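Local coordinates for DUF3845 domain-containing protein (Bacteroides thetaiotaomicron VPI-5482, PDB 3GF6) that is of unknown function but is a bacterial lipoprotein with an all-beta fold, probably tethered to a membrane by a lipid, at residues I6-G18 against Y145-G159. Residues are numbered along the deposited sequence; the frame is centred on the assembly and turned at random.
Sequences IYYPVGDVDIERG and YPPANFPEVFMCKGG
The Tyr145 ring has Tyr8 CD1 on one face, 3.4 Å from Tyr145 CG and offset toward the rim, and Pro146 CB over the centre of the other; Pro9 O lies in plane at its edge. The Arg17 guanidinium has Pro147 O at its edge and, in one of two Ile15 conformers, Ile15 CG2 over one face. Strand 14-16, which runs from the loop carrying Tyr8 up to Arg17, pairs antiparallel with strand 153-158 at an edge of a sheet in this all-beta fold; strand 129-139 flanks 153-158 on its other side, where Phe154 and Met155 form a classic beta bulge opposite Leu138. The two tyrosine rings meet obliquely, planes at 47°, and Tyr145 OH donates to a lone pair of Pro9 O (2.6 Å). Ile15 and Cys156 exchange both backbone bonds, and Gly158 N to Val13 O and Arg17 N to Phe154 O continue the pairing. Val10 CG2 packs on Pro147 CG. On the face opposite Cys156, Lys157 NZ makes salt bridges to Asp14 OD1 (2.8 Å, syn side) and Glu16 OE2 (2.8 Å, anti side), its bend at chi4 (-60°) turning the ammonium to both. Arg17 is extended from CG to NE: NE bonds weakly to Val153 O and NH2 weakly to Phe150 O, while NH2 also donates to Ala148 O at 3.1 Å, from above that carbonyl's plane.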
loop_
_atom_site.group_PDB
_atom_site.type_symbol
_atom_site.label_atom_id
_atom_site.label_comp_id
_atom_site.label_asym_id
_atom_site.label_seq_id
_atom_site.Cartn_x
_atom_site.Cartn_y
_atom_site.Cartn_z
ATOM N N ILE A 6 -19.927 -2.823 5.415
ATOM C CA ILE A 6 -18.795 -3.739 5.247
ATOM C C ILE A 6 -17.561 -2.903 5.530
ATOM O O ILE A 6 -17.263 -1.960 4.799
ATOM C CB ILE A 6 -18.746 -4.293 3.833
ATOM C CG1 ILE A 6 -20.008 -5.118 3.523
ATOM C CG2 ILE A 6 -17.460 -5.127 3.590
ATOM C CD1 ILE A 6 -19.979 -5.713 2.154
ATOM N N TYR A 7 -16.873 -3.214 6.616
ATOM C CA TYR A 7 -15.921 -2.292 7.221
ATOM C C TYR A 7 -14.746 -3.114 7.661
ATOM O O TYR A 7 -14.948 -4.088 8.369
ATOM C CB TYR A 7 -16.565 -1.583 8.409
ATOM C CG TYR A 7 -15.701 -0.682 9.268
ATOM C CD1 TYR A 7 -14.918 0.362 8.713
ATOM C CD2 TYR A 7 -15.677 -0.837 10.645
ATOM C CE1 TYR A 7 -14.164 1.196 9.543
ATOM C CE2 TYR A 7 -14.926 -0.024 11.462
ATOM C CZ TYR A 7 -14.172 1.000 10.921
ATOM O OH TYR A 7 -13.423 1.794 11.780
ATOM N N TYR A 8 -13.549 -2.719 7.207
ATOM C CA TYR A 8 -12.331 -3.503 7.330
ATOM C C TYR A 8 -11.168 -2.767 8.055
ATOM O O TYR A 8 -10.097 -2.558 7.473
ATOM C CB TYR A 8 -11.866 -3.877 5.939
ATOM C CG TYR A 8 -12.777 -4.783 5.118
ATOM C CD1 TYR A 8 -13.251 -5.994 5.618
ATOM C CD2 TYR A 8 -13.077 -4.464 3.812
ATOM C CE1 TYR A 8 -14.040 -6.870 4.822
ATOM C CE2 TYR A 8 -13.871 -5.308 3.014
ATOM C CZ TYR A 8 -14.317 -6.526 3.510
ATOM O OH TYR A 8 -15.085 -7.355 2.702
ATOM N N PRO A 9 -11.369 -2.390 9.336
ATOM C CA PRO A 9 -10.336 -1.650 10.065
ATOM C C PRO A 9 -9.121 -2.498 10.462
ATOM O O PRO A 9 -9.262 -3.666 10.831
ATOM C CB PRO A 9 -11.067 -1.155 11.321
ATOM C CG PRO A 9 -12.095 -2.226 11.604
ATOM C CD PRO A 9 -12.526 -2.698 10.180
ATOM N N VAL A 10 -7.957 -1.874 10.437
ATOM C CA VAL A 10 -6.741 -2.457 10.974
ATOM C C VAL A 10 -6.123 -1.388 11.810
ATOM O O VAL A 10 -5.939 -0.256 11.336
ATOM C CB VAL A 10 -5.798 -2.923 9.882
ATOM C CG1 VAL A 10 -4.412 -3.349 10.461
ATOM C CG2 VAL A 10 -6.467 -4.053 9.073
ATOM N N GLY A 11 -5.794 -1.754 13.054
ATOM C CA GLY A 11 -5.222 -0.839 14.009
ATOM C C GLY A 11 -3.700 -0.885 14.072
ATOM O O GLY A 11 -3.013 -0.861 13.048
ATOM N N ASP A 12 -3.174 -0.973 15.302
ATOM C CA ASP A 12 -1.722 -0.981 15.509
ATOM C C ASP A 12 -1.177 -2.388 15.298
ATOM O O ASP A 12 -0.882 -3.122 16.231
ATOM C CB ASP A 12 -1.365 -0.414 16.876
ATOM C CG ASP A 12 -1.935 0.993 17.098
ATOM O OD1 ASP A 12 -1.971 1.818 16.134
ATOM O OD2 ASP A 12 -2.345 1.269 18.253
ATOM N N VAL A 13 -1.083 -2.770 14.033
ATOM C CA VAL A 13 -0.749 -4.119 13.666
ATOM C C VAL A 13 0.631 -4.107 13.014
ATOM O O VAL A 13 0.958 -3.212 12.241
ATOM C CB VAL A 13 -1.779 -4.714 12.702
ATOM C CG1 VAL A 13 -1.263 -5.993 12.099
ATOM C CG2 VAL A 13 -3.074 -4.940 13.417
ATOM N N ASP A 14 1.429 -5.103 13.350
ATOM C CA ASP A 14 2.745 -5.278 12.753
ATOM C C ASP A 14 2.985 -6.764 12.470
ATOM O O ASP A 14 3.414 -7.526 13.367
ATOM C CB ASP A 14 3.819 -4.739 13.694
ATOM C CG ASP A 14 5.163 -4.650 13.043
ATOM O OD1 ASP A 14 5.348 -5.192 11.934
ATOM O OD2 ASP A 14 6.063 -4.036 13.657
ATOM N N ILE A 15 2.675 -7.154 11.238
ATOM C CA ILE A 15 2.842 -8.513 10.716
ATOM C C ILE A 15 3.972 -8.534 9.693
ATOM O O ILE A 15 3.954 -7.737 8.728
ATOM C CB ILE A 15 1.538 -8.966 9.981
ATOM C CG1 ILE A 15 0.396 -9.164 10.984
ATOM C CG2 ILE A 15 1.749 -10.245 9.163
ATOM C CD1 ILE A 15 -0.988 -8.981 10.371
ATOM N N GLU A 16 4.941 -9.424 9.873
ATOM C CA GLU A 16 5.984 -9.647 8.857
ATOM C C GLU A 16 6.216 -11.132 8.719
ATOM O O GLU A 16 6.499 -11.791 9.716
ATOM C CB GLU A 16 7.306 -8.975 9.247
ATOM C CG GLU A 16 7.436 -7.531 8.843
ATOM C CD GLU A 16 8.856 -6.982 9.024
ATOM O OE1 GLU A 16 9.845 -7.623 8.561
ATOM O OE2 GLU A 16 8.968 -5.912 9.655
ATOM N N ARG A 17 6.051 -11.645 7.509
ATOM C CA ARG A 17 6.264 -13.045 7.226
ATOM C C ARG A 17 7.349 -13.175 6.171
ATOM O O ARG A 17 7.700 -12.199 5.472
ATOM C CB ARG A 17 5.001 -13.709 6.696
ATOM C CG ARG A 17 3.748 -13.501 7.580
ATOM C CD ARG A 17 2.671 -14.459 7.136
ATOM N NE ARG A 17 1.331 -13.936 7.381
ATOM C CZ ARG A 17 0.719 -13.925 8.553
ATOM N NH1 ARG A 17 1.313 -14.379 9.643
ATOM N NH2 ARG A 17 -0.497 -13.449 8.630
ATOM N N GLY A 18 7.838 -14.403 6.036
ATOM C CA GLY A 18 8.780 -14.760 4.961
ATOM C C GLY A 18 10.059 -15.311 5.548
ATOM O O GLY A 18 10.286 -15.227 6.756
ATOM N N TYR A 145 -9.179 -10.147 4.715
ATOM C CA TYR A 145 -9.577 -9.622 6.016
ATOM C C TYR A 145 -10.114 -10.705 6.933
ATOM O O TYR A 145 -10.970 -11.499 6.540
ATOM C CB TYR A 145 -10.637 -8.541 5.869
ATOM C CG TYR A 145 -10.782 -7.745 7.134
ATOM C CD1 TYR A 145 -11.733 -8.067 8.100
ATOM C CD2 TYR A 145 -9.918 -6.699 7.393
ATOM C CE1 TYR A 145 -11.843 -7.318 9.288
ATOM C CE2 TYR A 145 -10.014 -5.957 8.581
ATOM C CZ TYR A 145 -10.977 -6.277 9.516
ATOM O OH TYR A 145 -11.063 -5.535 10.671
ATOM N N PRO A 146 -9.641 -10.723 8.186
ATOM C CA PRO A 146 -8.626 -9.874 8.808
ATOM C C PRO A 146 -7.228 -10.325 8.371
ATOM O O PRO A 146 -6.960 -11.517 8.297
ATOM C CB PRO A 146 -8.843 -10.085 10.307
ATOM C CG PRO A 146 -9.972 -11.045 10.444
ATOM C CD PRO A 146 -10.194 -11.694 9.142
ATOM N N PRO A 147 -6.349 -9.376 8.022
ATOM C CA PRO A 147 -5.095 -9.773 7.380
ATOM C C PRO A 147 -4.211 -10.710 8.220
ATOM O O PRO A 147 -3.525 -11.617 7.670
ATOM C CB PRO A 147 -4.388 -8.439 7.106
ATOM C CG PRO A 147 -5.199 -7.363 7.714
ATOM C CD PRO A 147 -6.497 -7.918 8.189
ATOM N N ALA A 148 -4.258 -10.562 9.537
ATOM C CA ALA A 148 -3.469 -11.440 10.403
ATOM C C ALA A 148 -3.789 -12.922 10.228
ATOM O O ALA A 148 -2.924 -13.752 10.505
ATOM C CB ALA A 148 -3.620 -11.020 11.885
ATOM N N ASN A 149 -4.991 -13.258 9.743
ATOM C CA ASN A 149 -5.430 -14.640 9.555
ATOM C C ASN A 149 -4.967 -15.287 8.246
ATOM O O ASN A 149 -5.294 -16.442 8.004
ATOM C CB ASN A 149 -6.959 -14.750 9.633
ATOM C CG ASN A 149 -7.526 -14.448 11.039
ATOM O OD1 ASN A 149 -6.801 -14.045 11.965
ATOM N ND2 ASN A 149 -8.828 -14.618 11.184
ATOM N N PHE A 150 -4.257 -14.552 7.387
ATOM C CA PHE A 150 -3.875 -15.073 6.070
ATOM C C PHE A 150 -2.352 -15.197 5.950
ATOM O O PHE A 150 -1.641 -14.197 6.056
ATOM C CB PHE A 150 -4.374 -14.148 4.957
ATOM C CG PHE A 150 -5.850 -14.147 4.773
ATOM C CD1 PHE A 150 -6.678 -13.428 5.640
ATOM C CD2 PHE A 150 -6.434 -14.833 3.713
ATOM C CE1 PHE A 150 -8.066 -13.409 5.474
ATOM C CE2 PHE A 150 -7.821 -14.823 3.533
ATOM C CZ PHE A 150 -8.639 -14.106 4.409
ATOM N N PRO A 151 -1.845 -16.402 5.662
ATOM C CA PRO A 151 -0.412 -16.544 5.304
ATOM C C PRO A 151 -0.063 -15.811 3.999
ATOM O O PRO A 151 1.096 -15.518 3.746
ATOM C CB PRO A 151 -0.224 -18.049 5.111
ATOM C CG PRO A 151 -1.596 -18.634 5.059
ATOM C CD PRO A 151 -2.595 -17.668 5.570
ATOM N N GLU A 152 -1.085 -15.446 3.234
ATOM C CA GLU A 152 -0.909 -14.632 2.028
ATOM C C GLU A 152 -0.500 -13.185 2.294
ATOM O O GLU A 152 -0.068 -12.458 1.375
ATOM C CB GLU A 152 -2.216 -14.624 1.230
ATOM C CG GLU A 152 -2.564 -15.954 0.574
ATOM C CD GLU A 152 -3.275 -16.955 1.448
ATOM O OE1 GLU A 152 -3.657 -16.621 2.599
ATOM O OE2 GLU A 152 -3.462 -18.091 0.929
ATOM N N VAL A 153 -0.658 -12.759 3.535
ATOM C CA VAL A 153 -0.209 -11.433 3.959
ATOM C C VAL A 153 1.248 -11.513 4.398
ATOM O O VAL A 153 1.599 -12.208 5.375
ATOM C CB VAL A 153 -1.122 -10.849 5.055
ATOM C CG1 VAL A 153 -0.511 -9.591 5.650
ATOM C CG2 VAL A 153 -2.467 -10.469 4.448
ATOM N N PHE A 154 2.099 -10.817 3.643
ATOM C CA PHE A 154 3.560 -10.863 3.840
ATOM C C PHE A 154 4.033 -9.743 4.785
ATOM O O PHE A 154 4.942 -9.931 5.592
ATOM C CB PHE A 154 4.302 -10.776 2.491
ATOM C CG PHE A 154 3.934 -11.873 1.504
ATOM C CD1 PHE A 154 3.643 -13.162 1.929
ATOM C CD2 PHE A 154 3.807 -11.576 0.139
ATOM C CE1 PHE A 154 3.284 -14.155 1.008
ATOM C CE2 PHE A 154 3.441 -12.557 -0.770
ATOM C CZ PHE A 154 3.181 -13.840 -0.337
HETATM N N MSE A 155 3.403 -8.567 4.658
HETATM C CA MSE A 155 3.728 -7.408 5.472
HETATM C C MSE A 155 2.446 -6.650 5.702
HETATM O O MSE A 155 1.676 -6.365 4.769
HETATM C CB MSE A 155 4.754 -6.471 4.809
HETATM C CG MSE A 155 5.324 -5.391 5.740
HETATM SE SE MSE A 155 5.855 -3.777 4.797
HETATM C CE MSE A 155 4.086 -3.053 4.322
ATOM N N CYS A 156 2.204 -6.317 6.956
ATOM C CA CYS A 156 1.049 -5.495 7.305
ATOM C C CYS A 156 1.464 -4.584 8.450
ATOM O O CYS A 156 1.787 -5.059 9.534
ATOM C CB CYS A 156 -0.158 -6.366 7.717
ATOM S SG CYS A 156 -1.650 -5.398 8.033
ATOM N N LYS A 157 1.465 -3.287 8.194
ATOM C CA LYS A 157 1.847 -2.278 9.174
ATOM C C LYS A 157 0.780 -1.199 9.236
ATOM O O LYS A 157 0.579 -0.414 8.283
ATOM C CB LYS A 157 3.235 -1.681 8.906
ATOM C CG LYS A 157 4.383 -2.678 9.167
ATOM C CD LYS A 157 5.706 -2.191 8.662
ATOM C CE LYS A 157 6.761 -3.337 8.706
ATOM N NZ LYS A 157 7.064 -3.952 10.054
ATOM N N GLY A 158 0.078 -1.181 10.360
ATOM C CA GLY A 158 -0.988 -0.217 10.602
ATOM C C GLY A 158 -0.833 0.695 11.793
ATOM O O GLY A 158 -0.100 0.425 12.763
ATOM N N GLY A 159 -1.534 1.804 11.733
ATOM C CA GLY A 159 -1.644 2.694 12.896
ATOM C C GLY A 159 -0.265 3.153 13.337
ATOM O O GLY A 159 0.576 3.511 12.493
#